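Local coordinates for ferric iron-binding protein HitA (Pseudomonas aeruginosa PAO1, PDB 6IWF) that binds ferric iron and probably delivers it for uptake into the cell, a route that also appears to admit gallium, at residues E145-V150 / S300-V305; I29-R34 / Q242-F247. One frame throughout, in Å; residues are numbered along the deposited sequence.

Interaction 1: E145-V150 / S300-V305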
loop_
_atom_site.group_PDB
_atom_site.type_symbol
_atom_site.label_atom_id
_atom_site.label_comp_id
_atom_site.label_asym_id
_atom_site.label_seq_id
_atom_site.Cartn_x
_atom_site.Cartn_y
_atom_site.Cartn_z
ATOM N N GLU A 145 4.825 -4.607 5.839
ATOM C CA GLU A 145 5.468 -5.062 4.610
ATOM C C GLU A 145 6.943 -4.669 4.585
ATOM O O GLU A 145 7.783 -5.438 4.096
ATOM C CB GLU A 145 4.742 -4.505 3.388
ATOM C CG GLU A 145 3.682 -5.467 2.889
ATOM C CD GLU A 145 2.670 -4.813 1.990
ATOM O OE1 GLU A 145 2.634 -5.127 0.776
ATOM O OE2 GLU A 145 1.910 -3.972 2.504
ATOM N N GLN A 146 7.277 -3.492 5.131
ATOM C CA GLN A 146 8.681 -3.096 5.235
ATOM C C GLN A 146 9.469 -4.113 6.048
ATOM O O GLN A 146 10.586 -4.490 5.683
ATOM C CB GLN A 146 8.801 -1.709 5.873
ATOM C CG GLN A 146 10.267 -1.231 6.015
ATOM C CD GLN A 146 10.929 -1.014 4.646
ATOM O OE1 GLN A 146 10.896 0.095 4.103
ATOM N NE2 GLN A 146 11.530 -2.070 4.088
ATOM N N VAL A 147 8.910 -4.554 7.172
ATOM C CA VAL A 147 9.617 -5.533 7.993
ATOM C C VAL A 147 9.783 -6.845 7.240
ATOM O O VAL A 147 10.855 -7.467 7.270
ATOM C CB VAL A 147 8.874 -5.732 9.328
ATOM C CG1 VAL A 147 9.562 -6.820 10.167
ATOM C CG2 VAL A 147 8.830 -4.423 10.081
ATOM N N ALA A 148 8.729 -7.287 6.550
ATOM C CA ALA A 148 8.822 -8.524 5.788
ATOM C C ALA A 148 9.916 -8.430 4.736
ATOM O O ALA A 148 10.629 -9.405 4.485
ATOM C CB ALA A 148 7.478 -8.852 5.128
ATOM N N ALA A 149 10.062 -7.257 4.117
ATOM C CA ALA A 149 11.126 -7.063 3.137
ATOM C C ALA A 149 12.503 -7.156 3.785
ATOM O O ALA A 149 13.419 -7.753 3.210
ATOM C CB ALA A 149 10.955 -5.713 2.439
ATOM N N VAL A 150 12.672 -6.592 4.980
ATOM C CA VAL A 150 13.980 -6.691 5.632
ATOM C C VAL A 150 14.293 -8.149 5.966
ATOM O O VAL A 150 15.420 -8.615 5.771
ATOM C CB VAL A 150 14.055 -5.774 6.873
ATOM C CG1 VAL A 150 15.388 -5.960 7.615
ATOM C CG2 VAL A 150 13.895 -4.307 6.481
ATOM N N SER A 300 5.039 -11.636 13.527
ATOM C CA SER A 300 5.548 -12.255 14.749
ATOM C C SER A 300 6.732 -11.484 15.309
ATOM O O SER A 300 6.872 -11.341 16.530
ATOM C CB SER A 300 5.956 -13.703 14.481
ATOM O OG SER A 300 4.819 -14.500 14.275
ATOM N N LEU A 301 7.598 -10.973 14.425
ATOM C CA LEU A 301 8.760 -10.227 14.886
ATOM C C LEU A 301 8.351 -8.907 15.518
ATOM O O LEU A 301 8.884 -8.519 16.565
ATOM C CB LEU A 301 9.717 -9.997 13.714
ATOM C CG LEU A 301 10.945 -9.155 14.019
ATOM C CD1 LEU A 301 11.733 -9.767 15.174
ATOM C CD2 LEU A 301 11.815 -9.023 12.763
ATOM N N GLU A 302 7.410 -8.199 14.895
ATOM C CA GLU A 302 6.873 -6.982 15.491
ATOM C C GLU A 302 6.311 -7.249 16.879
ATOM O O GLU A 302 6.526 -6.465 17.810
ATOM C CB GLU A 302 5.776 -6.408 14.605
ATOM C CG GLU A 302 6.254 -5.720 13.344
ATOM C CD GLU A 302 5.093 -5.089 12.576
ATOM O OE1 GLU A 302 5.341 -4.225 11.711
ATOM O OE2 GLU A 302 3.922 -5.461 12.835
ATOM N N ARG A 303 5.580 -8.352 17.029
ATOM C CA ARG A 303 5.030 -8.692 18.337
ATOM C C ARG A 303 6.134 -8.983 19.338
ATOM O O ARG A 303 6.070 -8.534 20.493
ATOM C CB ARG A 303 4.096 -9.888 18.211
ATOM C CG ARG A 303 2.754 -9.520 17.648
ATOM C CD ARG A 303 1.776 -9.077 18.748
ATOM N NE ARG A 303 0.610 -8.419 18.157
ATOM C CZ ARG A 303 -0.271 -9.018 17.356
ATOM N NH1 ARG A 303 -1.292 -8.328 16.864
ATOM N NH2 ARG A 303 -0.146 -10.306 17.050
ATOM N N ASP A 304 7.165 -9.715 18.914
ATOM C CA ASP A 304 8.239 -10.078 19.833
ATOM C C ASP A 304 8.988 -8.844 20.324
ATOM O O ASP A 304 9.367 -8.768 21.501
ATOM C CB ASP A 304 9.197 -11.063 19.167
ATOM C CG ASP A 304 8.544 -12.406 18.857
ATOM O OD1 ASP A 304 7.393 -12.639 19.289
ATOM O OD2 ASP A 304 9.187 -13.235 18.174
ATOM N N VAL A 305 9.196 -7.857 19.440
ATOM C CA VAL A 305 9.893 -6.623 19.819
ATOM C C VAL A 305 8.990 -5.632 20.542
ATOM O O VAL A 305 9.485 -4.645 21.108
ATOM C CB VAL A 305 10.529 -6.044 18.536
ATOM C CG1 VAL A 305 11.207 -4.688 18.778
ATOM C CG2 VAL A 305 11.549 -7.028 18.005
#
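V147 of helix 141-154 meets L301 and E302 of helix 296-305, a buried helix-helix contact in which the last helix of this bacterial solute-binding (PBP2-type) fold packs against an earlier one. The two backbones come nearest at V147 and E302, with 8.1 Å between V147 CA and E302 CA, and three residues bridge that gap by van der Waals contact. Helix hydrogen bonds keep the two backbones regular here: A149 N to E145 O spans 2.9 Å, and V305 N to L301 O spans 3.0 Å.

The apolar part is methyl against methyl. V147 CG1, set anti to its own backbone N (chi1 177°), approaches L301 CD2 at 4.1 Å; both side chains leave their helices toward the partner and cross obliquely. L301 also rests on I151, one helical turn further along helix 141-154, and on E160 and L163 of helix 156-169, so it sits where its own helix meets helices 141-154 and 156-169. A298, one turn before E302, touches V147 as well and extends the same interface.

The mixed part sets the other valine methyl against a carboxylate. The E302 side chain leaves its helix obliquely rather than directly toward V147, but it is extended beyond CG (chi2 -176°), and this stretch brings its end nearer to helix 141-154, where it also touches F143 and L144. Across the contact the carboxylate meets V147 through one oxygen, with E302 OE1 3.9 Å from V147 CG2.

Interaction 2: I29-R34 / Q242-F247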
loop_
_atom_site.group_PDB
_atom_site.type_symbol
_atom_site.label_atom_id
_atom_site.label_comp_id
_atom_site.label_asym_id
_atom_site.label_seq_id
_atom_site.Cartn_x
_atom_site.Cartn_y
_atom_site.Cartn_z
ATOM N N ILE A 29 -24.977 0.816 -12.461
ATOM C CA ILE A 29 -24.957 -0.113 -11.335
ATOM C C ILE A 29 -24.590 0.660 -10.074
ATOM O O ILE A 29 -23.549 1.323 -10.020
ATOM C CB ILE A 29 -23.973 -1.266 -11.585
ATOM C CG1 ILE A 29 -24.386 -2.069 -12.817
ATOM C CG2 ILE A 29 -23.927 -2.193 -10.386
ATOM C CD1 ILE A 29 -23.380 -3.132 -13.225
ATOM N N GLN A 30 -25.452 0.588 -9.061
ATOM C CA GLN A 30 -25.176 1.270 -7.806
ATOM C C GLN A 30 -24.082 0.526 -7.052
ATOM O O GLN A 30 -24.024 -0.705 -7.076
ATOM C CB GLN A 30 -26.434 1.352 -6.943
ATOM C CG GLN A 30 -27.713 1.630 -7.713
ATOM C CD GLN A 30 -27.935 3.109 -7.945
ATOM O OE1 GLN A 30 -27.085 3.937 -7.609
ATOM N NE2 GLN A 30 -29.082 3.453 -8.520
ATOM N N VAL A 31 -23.217 1.277 -6.379
ATOM C CA VAL A 31 -22.122 0.708 -5.597
ATOM C C VAL A 31 -22.253 1.213 -4.168
ATOM O O VAL A 31 -22.106 2.415 -3.913
ATOM C CB VAL A 31 -20.747 1.068 -6.173
ATOM C CG1 VAL A 31 -19.653 0.522 -5.271
ATOM C CG2 VAL A 31 -20.596 0.537 -7.591
ATOM N N LYS A 32 -22.516 0.296 -3.238
ATOM C CA LYS A 32 -22.533 0.581 -1.809
ATOM C C LYS A 32 -21.154 0.263 -1.240
ATOM O O LYS A 32 -20.546 -0.735 -1.628
ATOM C CB LYS A 32 -23.607 -0.270 -1.127
ATOM C CG LYS A 32 -23.766 -0.056 0.358
ATOM C CD LYS A 32 -24.659 -1.142 0.957
ATOM C CE LYS A 32 -25.036 -0.816 2.399
ATOM N NZ LYS A 32 -23.879 -0.257 3.162
ATOM N N ILE A 33 -20.652 1.113 -0.337
ATOM C CA ILE A 33 -19.277 0.990 0.163
ATOM C C ILE A 33 -19.288 0.714 1.661
ATOM O O ILE A 33 -19.812 1.513 2.448
ATOM C CB ILE A 33 -18.426 2.235 -0.134
ATOM C CG1 ILE A 33 -18.378 2.506 -1.636
ATOM C CG2 ILE A 33 -16.997 2.050 0.433
ATOM C CD1 ILE A 33 -17.485 3.666 -2.013
ATOM N N ARG A 34 -18.669 -0.398 2.051
ATOM C CA ARG A 34 -18.385 -0.714 3.446
ATOM C C ARG A 34 -16.926 -0.347 3.702
ATOM O O ARG A 34 -16.014 -0.974 3.155
ATOM C CB ARG A 34 -18.657 -2.189 3.730
ATOM C CG ARG A 34 -18.897 -2.517 5.202
ATOM C CD ARG A 34 -17.602 -2.833 5.916
ATOM N NE ARG A 34 -17.829 -3.496 7.200
ATOM C CZ ARG A 34 -17.950 -2.853 8.358
ATOM N NH1 ARG A 34 -18.155 -3.533 9.481
ATOM N NH2 ARG A 34 -17.868 -1.529 8.392
ATOM N N GLN A 242 -17.095 -8.864 -11.675
ATOM C CA GLN A 242 -15.984 -8.940 -12.617
ATOM C C GLN A 242 -15.895 -7.671 -13.451
ATOM O O GLN A 242 -14.798 -7.178 -13.735
ATOM C CB GLN A 242 -16.129 -10.157 -13.527
ATOM C CG GLN A 242 -16.067 -11.491 -12.796
ATOM C CD GLN A 242 -14.646 -12.005 -12.595
ATOM O OE1 GLN A 242 -13.684 -11.507 -13.193
ATOM N NE2 GLN A 242 -14.515 -13.020 -11.758
ATOM N N GLN A 243 -17.044 -7.133 -13.853
ATOM C CA GLN A 243 -17.053 -5.879 -14.599
ATOM C C GLN A 243 -16.434 -4.751 -13.786
ATOM O O GLN A 243 -15.703 -3.906 -14.327
ATOM C CB GLN A 243 -18.493 -5.536 -14.974
ATOM C CG GLN A 243 -18.668 -4.362 -15.877
ATOM C CD GLN A 243 -20.111 -4.234 -16.315
ATOM O OE1 GLN A 243 -20.874 -5.198 -16.238
ATOM N NE2 GLN A 243 -20.499 -3.041 -16.761
ATOM N N PHE A 244 -16.736 -4.709 -12.488
ATOM C CA PHE A 244 -16.208 -3.651 -11.636
ATOM C C PHE A 244 -14.685 -3.709 -11.549
ATOM O O PHE A 244 -14.010 -2.683 -11.691
ATOM C CB PHE A 244 -16.830 -3.736 -10.244
ATOM C CG PHE A 244 -16.422 -2.617 -9.349
ATOM C CD1 PHE A 244 -15.256 -2.701 -8.582
ATOM C CD2 PHE A 244 -17.170 -1.449 -9.299
ATOM C CE1 PHE A 244 -14.863 -1.642 -7.772
ATOM C CE2 PHE A 244 -16.784 -0.393 -8.488
ATOM C CZ PHE A 244 -15.635 -0.494 -7.718
ATOM N N VAL A 245 -14.126 -4.896 -11.293
ATOM C CA VAL A 245 -12.671 -4.993 -11.157
ATOM C C VAL A 245 -11.996 -4.674 -12.486
ATOM O O VAL A 245 -10.978 -3.974 -12.528
ATOM C CB VAL A 245 -12.249 -6.374 -10.620
ATOM C CG1 VAL A 245 -10.738 -6.498 -10.650
ATOM C CG2 VAL A 245 -12.726 -6.535 -9.188
ATOM N N ALA A 246 -12.587 -5.126 -13.595
ATOM C CA ALA A 246 -12.066 -4.755 -14.906
ATOM C C ALA A 246 -12.089 -3.240 -15.102
ATOM O O ALA A 246 -11.148 -2.665 -15.667
ATOM C CB ALA A 246 -12.865 -5.466 -16.000
ATOM N N PHE A 247 -13.142 -2.574 -14.627
ATOM C CA PHE A 247 -13.227 -1.128 -14.793
ATOM C C PHE A 247 -12.177 -0.410 -13.947
ATOM O O PHE A 247 -11.695 0.661 -14.337
ATOM C CB PHE A 247 -14.644 -0.651 -14.465
ATOM C CG PHE A 247 -14.820 0.829 -14.547
ATOM C CD1 PHE A 247 -15.006 1.449 -15.774
ATOM C CD2 PHE A 247 -14.800 1.605 -13.400
ATOM C CE1 PHE A 247 -15.159 2.817 -15.851
ATOM C CE2 PHE A 247 -14.958 2.975 -13.472
ATOM C CZ PHE A 247 -15.146 3.578 -14.709
#
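The O of Q243 accepts the helix hydrogen bond of F247 N at 2.9 Å, while the side chain of the same glutamine extends toward I29 on the other segment. That reach comes from an almost straight chain: CG lies opposite the backbone N (chi1 -173°), the next torsion is extended too, and the terminal amide arrives beside the isoleucine's end methyl. The touch is loose, with Q243 OE1 4.4 Å from I29 CD1; Q243 also leans on T27. The I29 backbone bonds to the same residue, I29 N to T27 OG1.

Further in, the contact is apolar. The contact joins helix 238-248 to a beta-alpha-beta crossover, in which strand 4-9, helix 13-27 and strand 30-35 follow one another and the two strands run parallel as neighbours in the sheet. V31 points from the strand toward helix 238-248 and F244 points back, their side chains meeting at about a right angle. The touch is between V31 CG2 and F244 CE2, 4.0 Å apart, with F244 CD2 next at 4.3 Å; the methyl comes at the ring obliquely. F244 CG stands anti to its backbone N (chi1 -175°), which carries the phenyl group off the helix toward the sheet.

Two other parts of the crossover also touch the buried ring. L5 of strand 4-9 touches F244, and F23 of helix 13-27 makes a T-shaped (edge-to-face) stack with it, while A20 of that helix touches V31. The V31 backbone is held as well, its N bonding to Q24 OE1.

How the interactions relate
Interactions 1 and 2 lie on opposite sides of the chain's centre, their own centres 34 Å apart and their nearest atoms about 18 Å apart, so they do not touch. Their segments alternate along the sequence: 29-34, 145-150, 242-247, 300-305. Both are structural packing away from the iron site formed by H12, E60, Y196 and Y197, which carries no iron in this model. Each nevertheless has a link to that site: for interaction 2 by sequence, H12 lying between strand 4-9 and helix 13-27; for interaction 1 in space, E145, which makes no contact with 300-305, having its carboxylate close to that of E61, next to E60.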